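Local coordinates for protein transcriptional regulator fur family (Xanthomonas campestris pv. campestris, PDB 7DH7) that probably represses the genes of zinc uptake, acting as a zinc-dependent DNA-binding transcription factor of the Fur family, at residues F120-R125 and E158-C163; A47-L52 and D67-G72; R38-T43 and N93-K98. All coordinates share one frame; numbering follows the deposited sequence.

Interaction 1 (F120-R125 and E158-C163). With ZN (zinc ion), chain I.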
loop_
_atom_site.group_PDB
_atom_site.type_symbol
_atom_site.label_atom_id
_atom_site.label_comp_id
_atom_site.label_asym_id
_atom_site.label_seq_id
_atom_site.Cartn_x
_atom_site.Cartn_y
_atom_site.Cartn_z
ATOM N N PHE C 120 -9.192 3.593 8.056
ATOM C CA PHE C 120 -9.016 4.744 7.138
ATOM C C PHE C 120 -9.340 4.336 5.705
ATOM O O PHE C 120 -9.279 3.177 5.390
ATOM C CB PHE C 120 -7.571 5.241 7.063
ATOM C CG PHE C 120 -6.928 5.778 8.313
ATOM C CD1 PHE C 120 -7.585 6.670 9.138
ATOM C CD2 PHE C 120 -5.628 5.440 8.630
ATOM C CE1 PHE C 120 -6.969 7.182 10.265
ATOM C CE2 PHE C 120 -5.015 5.945 9.761
ATOM C CZ PHE C 120 -5.686 6.820 10.575
ATOM N N LEU C 121 -9.709 5.312 4.894
ATOM C CA LEU C 121 -9.975 5.143 3.452
ATOM C C LEU C 121 -9.065 6.143 2.730
ATOM O O LEU C 121 -9.258 7.324 2.953
ATOM C CB LEU C 121 -11.458 5.446 3.266
ATOM C CG LEU C 121 -12.001 5.360 1.852
ATOM C CD1 LEU C 121 -11.646 4.025 1.226
ATOM C CD2 LEU C 121 -13.502 5.550 1.866
ATOM N N ILE C 122 -8.094 5.597 2.025
ATOM C CA ILE C 122 -7.013 6.409 1.443
ATOM C C ILE C 122 -7.056 6.373 -0.070
ATOM O O ILE C 122 -7.276 5.338 -0.609
ATOM C CB ILE C 122 -5.675 5.898 1.995
ATOM C CG1 ILE C 122 -5.669 5.878 3.520
ATOM C CG2 ILE C 122 -4.527 6.706 1.447
ATOM C CD1 ILE C 122 -5.659 4.522 4.108
ATOM N N CYS C 123 -6.947 7.525 -0.680
ATOM C CA CYS C 123 -6.747 7.578 -2.128
ATOM C C CYS C 123 -5.275 7.191 -2.383
ATOM O O CYS C 123 -4.384 7.776 -1.769
ATOM C CB CYS C 123 -7.097 8.963 -2.634
ATOM S SG CYS C 123 -6.829 9.199 -4.396
ATOM N N ASP C 124 -5.038 6.301 -3.341
ATOM C CA ASP C 124 -3.682 5.791 -3.667
ATOM C C ASP C 124 -2.905 6.778 -4.547
ATOM O O ASP C 124 -1.760 6.531 -4.803
ATOM C CB ASP C 124 -3.717 4.308 -4.052
ATOM C CG ASP C 124 -4.179 3.940 -5.446
ATOM O OD1 ASP C 124 -4.350 4.801 -6.280
ATOM O OD2 ASP C 124 -4.326 2.761 -5.676
ATOM N N ARG C 125 -3.570 7.814 -5.038
ATOM C CA ARG C 125 -2.946 8.850 -5.880
ATOM C C ARG C 125 -2.616 10.114 -5.066
ATOM O O ARG C 125 -1.517 10.576 -5.191
ATOM C CB ARG C 125 -3.898 9.137 -7.039
ATOM C CG ARG C 125 -3.325 10.065 -8.091
ATOM C CD ARG C 125 -2.432 9.321 -9.048
ATOM N NE ARG C 125 -3.234 8.248 -9.577
ATOM C CZ ARG C 125 -3.859 8.307 -10.737
ATOM N NH1 ARG C 125 -3.749 9.387 -11.486
ATOM N NH2 ARG C 125 -4.586 7.286 -11.146
ATOM N N GLU C 158 -7.164 -0.873 6.598
ATOM C CA GLU C 158 -7.174 0.276 5.705
ATOM C C GLU C 158 -7.893 -0.113 4.422
ATOM O O GLU C 158 -7.792 -1.262 3.962
ATOM C CB GLU C 158 -5.757 0.773 5.376
ATOM C CG GLU C 158 -5.038 1.413 6.541
ATOM C CD GLU C 158 -3.799 2.194 6.126
ATOM O OE1 GLU C 158 -3.376 2.082 4.951
ATOM O OE2 GLU C 158 -3.257 2.927 6.977
ATOM N N VAL C 159 -8.627 0.834 3.847
ATOM C CA VAL C 159 -9.272 0.639 2.556
ATOM C C VAL C 159 -8.623 1.589 1.573
ATOM O O VAL C 159 -8.448 2.776 1.872
ATOM C CB VAL C 159 -10.792 0.851 2.633
ATOM C CG1 VAL C 159 -11.438 0.595 1.272
ATOM C CG2 VAL C 159 -11.382 -0.068 3.684
ATOM N N HIS C 160 -8.207 1.038 0.441
ATOM C CA HIS C 160 -7.485 1.824 -0.583
ATOM C C HIS C 160 -8.318 1.909 -1.848
ATOM O O HIS C 160 -8.788 0.903 -2.304
ATOM C CB HIS C 160 -6.069 1.301 -0.828
ATOM C CG HIS C 160 -5.172 1.368 0.351
ATOM N ND1 HIS C 160 -3.914 1.843 0.264
ATOM C CD2 HIS C 160 -5.341 1.017 1.634
ATOM C CE1 HIS C 160 -3.343 1.781 1.432
ATOM N NE2 HIS C 160 -4.188 1.292 2.281
ATOM N N GLY C 161 -8.427 3.117 -2.364
ATOM C CA GLY C 161 -9.242 3.423 -3.533
ATOM C C GLY C 161 -8.735 4.634 -4.260
ATOM O O GLY C 161 -7.638 5.094 -3.949
ATOM N N LEU C 162 -9.481 5.051 -5.269
ATOM C CA LEU C 162 -9.128 6.249 -6.048
ATOM C C LEU C 162 -10.189 7.326 -5.779
ATOM O O LEU C 162 -11.363 7.025 -5.957
ATOM C CB LEU C 162 -9.086 5.844 -7.517
ATOM C CG LEU C 162 -8.651 6.937 -8.483
ATOM C CD1 LEU C 162 -7.253 7.414 -8.141
ATOM C CD2 LEU C 162 -8.687 6.422 -9.909
ATOM N N CYS C 163 -9.772 8.537 -5.386
ATOM C CA CYS C 163 -10.722 9.648 -5.099
ATOM C C CYS C 163 -11.360 10.148 -6.402
ATOM O O CYS C 163 -10.760 10.001 -7.454
ATOM C CB CYS C 163 -10.103 10.778 -4.269
ATOM S SG CYS C 163 -9.563 12.237 -5.184
HETATM ZN ZN ZN I . -7.062 11.435 -4.657
#

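Interaction 2 (A47-L52 and D67-G72)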
loop_
_atom_site.group_PDB
_atom_site.type_symbol
_atom_site.label_atom_id
_atom_site.label_comp_id
_atom_site.label_asym_id
_atom_site.label_seq_id
_atom_site.Cartn_x
_atom_site.Cartn_y
_atom_site.Cartn_z
ATOM N N ALA C 47 13.690 9.169 8.075
ATOM C CA ALA C 47 13.511 8.566 9.397
ATOM C C ALA C 47 13.106 9.615 10.436
ATOM O O ALA C 47 12.248 9.351 11.293
ATOM C CB ALA C 47 14.790 7.830 9.816
ATOM N N ASN C 48 13.663 10.825 10.341
ATOM C CA ASN C 48 13.319 11.914 11.265
ATOM C C ASN C 48 11.828 12.271 11.205
ATOM O O ASN C 48 11.143 12.337 12.239
ATOM C CB ASN C 48 14.192 13.130 10.934
ATOM C CG ASN C 48 14.160 14.211 12.009
ATOM O OD1 ASN C 48 13.453 14.094 13.018
ATOM N ND2 ASN C 48 14.939 15.284 11.789
ATOM N N VAL C 49 11.302 12.507 10.003
ATOM C CA VAL C 49 9.897 12.898 9.873
ATOM C C VAL C 49 8.969 11.751 10.279
ATOM O O VAL C 49 7.934 11.968 10.928
ATOM C CB VAL C 49 9.621 13.384 8.436
ATOM C CG1 VAL C 49 8.122 13.555 8.189
ATOM C CG2 VAL C 49 10.376 14.702 8.169
ATOM N N LEU C 50 9.334 10.519 9.912
ATOM C CA LEU C 50 8.595 9.326 10.320
ATOM C C LEU C 50 8.507 9.210 11.841
ATOM O O LEU C 50 7.422 9.029 12.407
ATOM C CB LEU C 50 9.290 8.090 9.741
ATOM C CG LEU C 50 8.774 6.702 10.158
ATOM C CD1 LEU C 50 7.422 6.410 9.534
ATOM C CD2 LEU C 50 9.788 5.614 9.795
ATOM N N ARG C 51 9.654 9.281 12.522
ATOM C CA ARG C 51 9.645 9.176 13.976
ATOM C C ARG C 51 8.851 10.312 14.616
ATOM O O ARG C 51 8.115 10.093 15.588
ATOM C CB ARG C 51 11.078 9.154 14.499
ATOM C CG ARG C 51 11.146 9.178 16.008
ATOM C CD ARG C 51 12.494 8.760 16.485
ATOM N NE ARG C 51 12.741 7.335 16.282
ATOM C CZ ARG C 51 12.166 6.367 16.992
ATOM N NH1 ARG C 51 11.289 6.666 17.942
ATOM N NH2 ARG C 51 12.461 5.093 16.756
ATOM N N LEU C 52 8.965 11.528 14.069
ATOM C CA LEU C 52 8.176 12.644 14.590
ATOM C C LEU C 52 6.684 12.382 14.451
ATOM O O LEU C 52 5.911 12.631 15.384
ATOM C CB LEU C 52 8.563 13.941 13.876
ATOM C CG LEU C 52 9.910 14.505 14.340
ATOM C CD1 LEU C 52 10.289 15.729 13.541
ATOM C CD2 LEU C 52 9.844 14.814 15.816
ATOM N N ASP C 67 8.746 22.778 12.336
ATOM C CA ASP C 67 9.198 23.284 13.630
ATOM C C ASP C 67 10.060 22.253 14.353
ATOM O O ASP C 67 11.189 22.543 14.762
ATOM C CB ASP C 67 7.993 23.655 14.498
ATOM C CG ASP C 67 7.271 24.890 14.005
ATOM O OD1 ASP C 67 7.886 25.664 13.239
ATOM O OD2 ASP C 67 6.091 25.086 14.386
ATOM N N TRP C 68 9.535 21.038 14.521
ATOM C CA TRP C 68 10.223 20.038 15.326
ATOM C C TRP C 68 11.545 19.640 14.692
ATOM O O TRP C 68 12.538 19.431 15.398
ATOM C CB TRP C 68 9.320 18.820 15.518
ATOM C CG TRP C 68 8.057 19.154 16.212
ATOM C CD1 TRP C 68 7.819 20.264 16.985
ATOM C CD2 TRP C 68 6.844 18.403 16.210
ATOM N NE1 TRP C 68 6.536 20.245 17.461
ATOM C CE2 TRP C 68 5.916 19.108 17.012
ATOM C CE3 TRP C 68 6.453 17.191 15.629
ATOM C CZ2 TRP C 68 4.619 18.649 17.231
ATOM C CZ3 TRP C 68 5.171 16.735 15.848
ATOM C CH2 TRP C 68 4.265 17.463 16.639
ATOM N N VAL C 69 11.579 19.540 13.360
ATOM C CA VAL C 69 12.829 19.240 12.666
ATOM C C VAL C 69 13.879 20.309 12.963
ATOM O O VAL C 69 15.046 19.993 13.221
ATOM C CB VAL C 69 12.575 19.087 11.156
ATOM C CG1 VAL C 69 13.882 19.092 10.379
ATOM C CG2 VAL C 69 11.831 17.803 10.887
ATOM N N ARG C 70 13.483 21.590 12.949
ATOM C CA ARG C 70 14.431 22.658 13.247
ATOM C C ARG C 70 14.873 22.613 14.704
ATOM O O ARG C 70 16.058 22.795 15.012
ATOM C CB ARG C 70 13.822 24.020 12.913
ATOM C CG ARG C 70 13.759 24.299 11.422
ATOM C CD ARG C 70 12.832 25.455 11.065
ATOM N NE ARG C 70 12.876 25.728 9.627
ATOM C CZ ARG C 70 12.105 26.617 9.001
ATOM N NH1 ARG C 70 11.217 27.333 9.685
ATOM N NH2 ARG C 70 12.229 26.794 7.685
ATOM N N GLU C 71 13.923 22.400 15.618
ATOM C CA GLU C 71 14.251 22.323 17.038
ATOM C C GLU C 71 15.154 21.140 17.326
ATOM O O GLU C 71 16.041 21.220 18.183
ATOM C CB GLU C 71 12.974 22.216 17.863
ATOM C CG GLU C 71 12.259 23.525 18.093
ATOM C CD GLU C 71 11.054 23.356 18.995
ATOM O OE1 GLU C 71 10.931 22.271 19.611
ATOM O OE2 GLU C 71 10.258 24.317 19.117
ATOM N N GLY C 72 14.941 20.028 16.621
ATOM C CA GLY C 72 15.758 18.854 16.851
ATOM C C GLY C 72 17.189 19.024 16.392
ATOM O O GLY C 72 18.100 18.424 16.967
HETATM O O HOH W 1 16.000 17.524 13.198
#

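Interaction 3 (R38-T43 and N93-K98)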
loop_
_atom_site.group_PDB
_atom_site.type_symbol
_atom_site.label_atom_id
_atom_site.label_comp_id
_atom_site.label_asym_id
_atom_site.label_seq_id
_atom_site.Cartn_x
_atom_site.Cartn_y
_atom_site.Cartn_z
ATOM N N ARG C 38 11.289 -3.538 -0.072
ATOM C CA ARG C 38 10.715 -2.873 -1.231
ATOM C C ARG C 38 11.724 -2.271 -2.195
ATOM O O ARG C 38 11.338 -1.993 -3.334
ATOM C CB ARG C 38 9.779 -1.742 -0.788
ATOM C CG ARG C 38 8.514 -2.228 -0.079
ATOM C CD ARG C 38 7.646 -1.022 0.257
ATOM N NE ARG C 38 6.649 -1.313 1.279
ATOM C CZ ARG C 38 5.652 -0.500 1.567
ATOM N NH1 ARG C 38 5.516 0.637 0.887
ATOM N NH2 ARG C 38 4.801 -0.817 2.529
ATOM N N GLY C 39 12.977 -2.003 -1.770
ATOM C CA GLY C 39 13.880 -1.210 -2.590
ATOM C C GLY C 39 13.798 0.290 -2.351
ATOM O O GLY C 39 13.826 1.076 -3.305
ATOM N N LEU C 40 13.676 0.719 -1.092
ATOM C CA LEU C 40 13.561 2.139 -0.757
ATOM C C LEU C 40 14.691 2.560 0.178
ATOM O O LEU C 40 15.148 1.778 1.016
ATOM C CB LEU C 40 12.201 2.446 -0.092
ATOM C CG LEU C 40 10.929 2.313 -0.948
ATOM C CD1 LEU C 40 9.760 2.368 -0.038
ATOM C CD2 LEU C 40 10.816 3.437 -1.961
ATOM N N ARG C 41 15.133 3.804 0.038
ATOM C CA ARG C 41 16.143 4.377 0.921
ATOM C C ARG C 41 15.490 5.188 2.032
ATOM O O ARG C 41 14.720 6.125 1.769
ATOM C CB ARG C 41 17.086 5.297 0.148
ATOM C CG ARG C 41 18.280 4.625 -0.469
ATOM C CD ARG C 41 19.066 5.668 -1.224
ATOM N NE ARG C 41 19.268 6.868 -0.418
ATOM C CZ ARG C 41 19.889 7.954 -0.858
ATOM N NH1 ARG C 41 20.360 7.984 -2.096
ATOM N NH2 ARG C 41 20.040 9.004 -0.068
ATOM N N LEU C 42 15.847 4.875 3.262
ATOM C CA LEU C 42 15.335 5.596 4.427
ATOM C C LEU C 42 16.446 6.533 4.907
ATOM O O LEU C 42 17.246 6.181 5.774
ATOM C CB LEU C 42 14.881 4.605 5.493
ATOM C CG LEU C 42 14.010 5.105 6.640
ATOM C CD1 LEU C 42 12.698 5.750 6.154
ATOM C CD2 LEU C 42 13.704 3.962 7.555
ATOM N N THR C 43 16.515 7.727 4.305
ATOM C CA THR C 43 17.500 8.728 4.688
ATOM C C THR C 43 17.235 9.240 6.109
ATOM O O THR C 43 16.168 8.990 6.678
ATOM C CB THR C 43 17.503 9.893 3.688
ATOM O OG1 THR C 43 16.211 10.511 3.620
ATOM C CG2 THR C 43 17.920 9.413 2.294
ATOM N N ASN C 93 4.544 6.186 -0.336
ATOM C CA ASN C 93 4.804 4.801 0.010
ATOM C C ASN C 93 3.836 4.254 1.042
ATOM O O ASN C 93 3.999 3.105 1.465
ATOM C CB ASN C 93 6.239 4.658 0.487
ATOM C CG ASN C 93 7.198 4.689 -0.657
ATOM O OD1 ASN C 93 7.161 3.806 -1.512
ATOM N ND2 ASN C 93 8.015 5.736 -0.730
ATOM N N GLY C 94 2.811 5.033 1.417
ATOM C CA GLY C 94 1.726 4.554 2.261
ATOM C C GLY C 94 2.034 4.421 3.738
ATOM O O GLY C 94 1.244 3.807 4.462
ATOM N N PHE C 95 3.171 4.942 4.211
ATOM C CA PHE C 95 3.475 4.908 5.640
ATOM C C PHE C 95 2.804 6.042 6.399
ATOM O O PHE C 95 2.666 5.964 7.623
ATOM C CB PHE C 95 4.987 5.002 5.881
ATOM C CG PHE C 95 5.794 3.991 5.120
ATOM C CD1 PHE C 95 5.571 2.630 5.286
ATOM C CD2 PHE C 95 6.793 4.404 4.236
ATOM C CE1 PHE C 95 6.328 1.718 4.601
ATOM C CE2 PHE C 95 7.537 3.504 3.556
ATOM C CZ PHE C 95 7.318 2.161 3.735
ATOM N N VAL C 96 2.416 7.096 5.695
ATOM C CA VAL C 96 1.805 8.280 6.281
ATOM C C VAL C 96 0.683 8.721 5.350
ATOM O O VAL C 96 0.851 8.693 4.125
ATOM C CB VAL C 96 2.852 9.401 6.474
ATOM C CG1 VAL C 96 2.179 10.739 6.787
ATOM C CG2 VAL C 96 3.882 9.005 7.547
ATOM N N HIS C 97 -0.465 9.095 5.926
ATOM C CA HIS C 97 -1.592 9.658 5.192
ATOM C C HIS C 97 -1.857 11.088 5.638
ATOM O O HIS C 97 -1.512 11.491 6.752
ATOM C CB HIS C 97 -2.887 8.855 5.399
ATOM C CG HIS C 97 -2.690 7.378 5.360
ATOM N ND1 HIS C 97 -2.071 6.746 4.306
ATOM C CD2 HIS C 97 -3.036 6.406 6.237
ATOM C CE1 HIS C 97 -2.032 5.445 4.543
ATOM N NE2 HIS C 97 -2.625 5.213 5.700
ATOM N N LYS C 98 -2.486 11.851 4.751
ATOM C CA LYS C 98 -2.942 13.193 5.070
ATOM C C LYS C 98 -4.417 13.075 5.431
ATOM O O LYS C 98 -5.244 12.742 4.577
ATOM C CB LYS C 98 -2.729 14.156 3.905
ATOM C CG LYS C 98 -3.066 15.598 4.275
ATOM C CD LYS C 98 -2.977 16.576 3.105
ATOM C CE LYS C 98 -3.076 18.011 3.640
ATOM N NZ LYS C 98 -3.160 19.089 2.602
HETATM O O HOH W 2 6.225 1.373 -1.941
HETATM O O HOH W 3 2.979 1.212 2.914
#

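Interaction 1 (F120-R125 and E158-C163)
Cys123 and Cys163 meet at a zinc ion where the strands 120-123 and 158-161 run out. Cys123 SG binds the metal at 2.3 Å, placed there by a chi1 of 177° that sets the sulfur anti to the backbone N. Cys123 SG also accepts the amide of Cys163 (N to SG 3.2 Å) and a longer bond from Arg125 N, which probably spreads the charge of the sulfur. Cys163 SG, also a zinc ligand, lies at a longer 2.7 Å from the zinc in this chain, and Cys126 and Cys166 supply the other two sulfurs. Four backbone bonds, the last from Asp124 just past its strand, zip the two segments together, among them Ile122 N to Val159 O at 2.8 Å and Asp124 N to Gly161 O at 2.9 Å. Glu158 OE1 takes His160 NE2 (2.9 Å) on its anti lone pair, while OE2 is held by His97 and by the amide of His109.

Packing follows the two faces of the sheet. Leu121 CD1 presses tightly on Val159 CG1 (3.4 Å), a branched pair well suited to a buried strand face. On the other face Ile122 CD1 lies across the Glu158 carboxylate, 3.4 Å from OE1.

Strand 120-123 also pairs with strand 128-131 through Leu121 and Val130, whereas Glu158, Val159 and His160 pair antiparallel with a strand of the second subunit, carrying the sheet across the dimer interface.

Interaction 2 (A47-L52 and D67-G72)
Leu52 reaches Trp68 and Val69 because its CG lies anti to the carbonyl carbon (chi1 -75°) and its CD1 continues the chain in extended form (chi2 176°). One methyl thus arrives between two consecutive residues of the opposing helix. Leu52 CD1 touches Val69 CG2 at 3.7 Å and Trp68 CB at 3.8 Å. The other branch, Leu52 CD2, comes obliquely to the benzo part of the indole, 4.1 Å from Trp68 CE3. A leucine suits this place, since its fork can serve a valine and a tryptophan at once.

Val69 is the shared target. Val69 CG2 also comes within 4.4 Å of Val49 CG2, so two buried valines approach only loosely on the core side. Toward the outer side, Asn48 passes obliquely by Val69, its ND2 4.1 Å from Val69 CG2. The amide has a polar task as well: Asn48 ND2 donates to a water at 2.9 Å, and that water donates in turn to Val69 O at 2.6 Å. A polar side chain at the margin of an apolar patch can in this way tie one helix to the backbone of the next through solvent.

The axes of the segments 47-52 and 67-72 pass 10.6 Å apart at 115°, a spacing at which contact is made by side chains and one bridging water. Leu65 packs on both Val49 and Leu52, and helix 80-92 supplies Leu90 against Val49 and Val83 against Val69. Three helices packed in this manner, 44-55, 62-73 and 80-92, form the core of the winged-helix DNA-binding domain of Fur-family regulators, in which the last of them is probably the recognition helix.

Interaction 3 (R38-T43 and N93-K98)
Arg38 bonds to the backbone carbonyl of Asn93 while its guanidinium lies against the ring of Phe95, and this is the close-fitting part of the contact. Arg38 NH1 donates to a lone pair of Asn93 O at 3.0 Å, with an N-H...O angle of 152°. Phe95 CZ lies 3.7 Å from the guanidinium plane of Arg38, nearer its border than its middle, the two planes being 29° apart. A long side chain suits this place: running straight out from the end of helix 24-38, Arg38 reaches both partners. Leu40 CD1 lies 3.3 Å from Asn93 OD1 and more distantly, 4.4 Å, from Phe95 CE2 at the ring edge.

Gly94, with positive phi, is the C-prime residue of the Schellman motif that ends helix 80-92, and the turn leads into strand 96-99, which pairs with strand 104-107 in the wing of the winged-helix domain.

On the looser side water does the bridging. One water accepts from Arg38 NH2 (2.8 Å) and donates to Asn93 O; another accepts from Arg38 NH1 and donates to Asn93 OD1 at 2.6 Å. Asn93 ND2 turns instead to Phe89 O and to Arg38 O of the second subunit, whose Leu40 packs on Leu40 of this chain.

Overall arrangement
From the N terminus, segment 38-43 comes first, just after helix 24-38, and waits 49 residues for its partner 93-98. Inside that loop lies interaction 2, which closes a shorter one of 14 residues, so it is nested within interaction 3; Leu42 CD1 and Ala47 N adjoin where the two meet. Interaction 1 follows in series, joining strands on either side of a helix-containing loop of 32 residues. Interaction 2 ties helices of the DNA-binding part, interaction 3 fastens the end of helix 24-38 to the entrance of the wing, and interaction 1 builds the dimer-forming end of the sheet. Interactions 3 and 1 adjoin at His97, a ligand of the other zinc site.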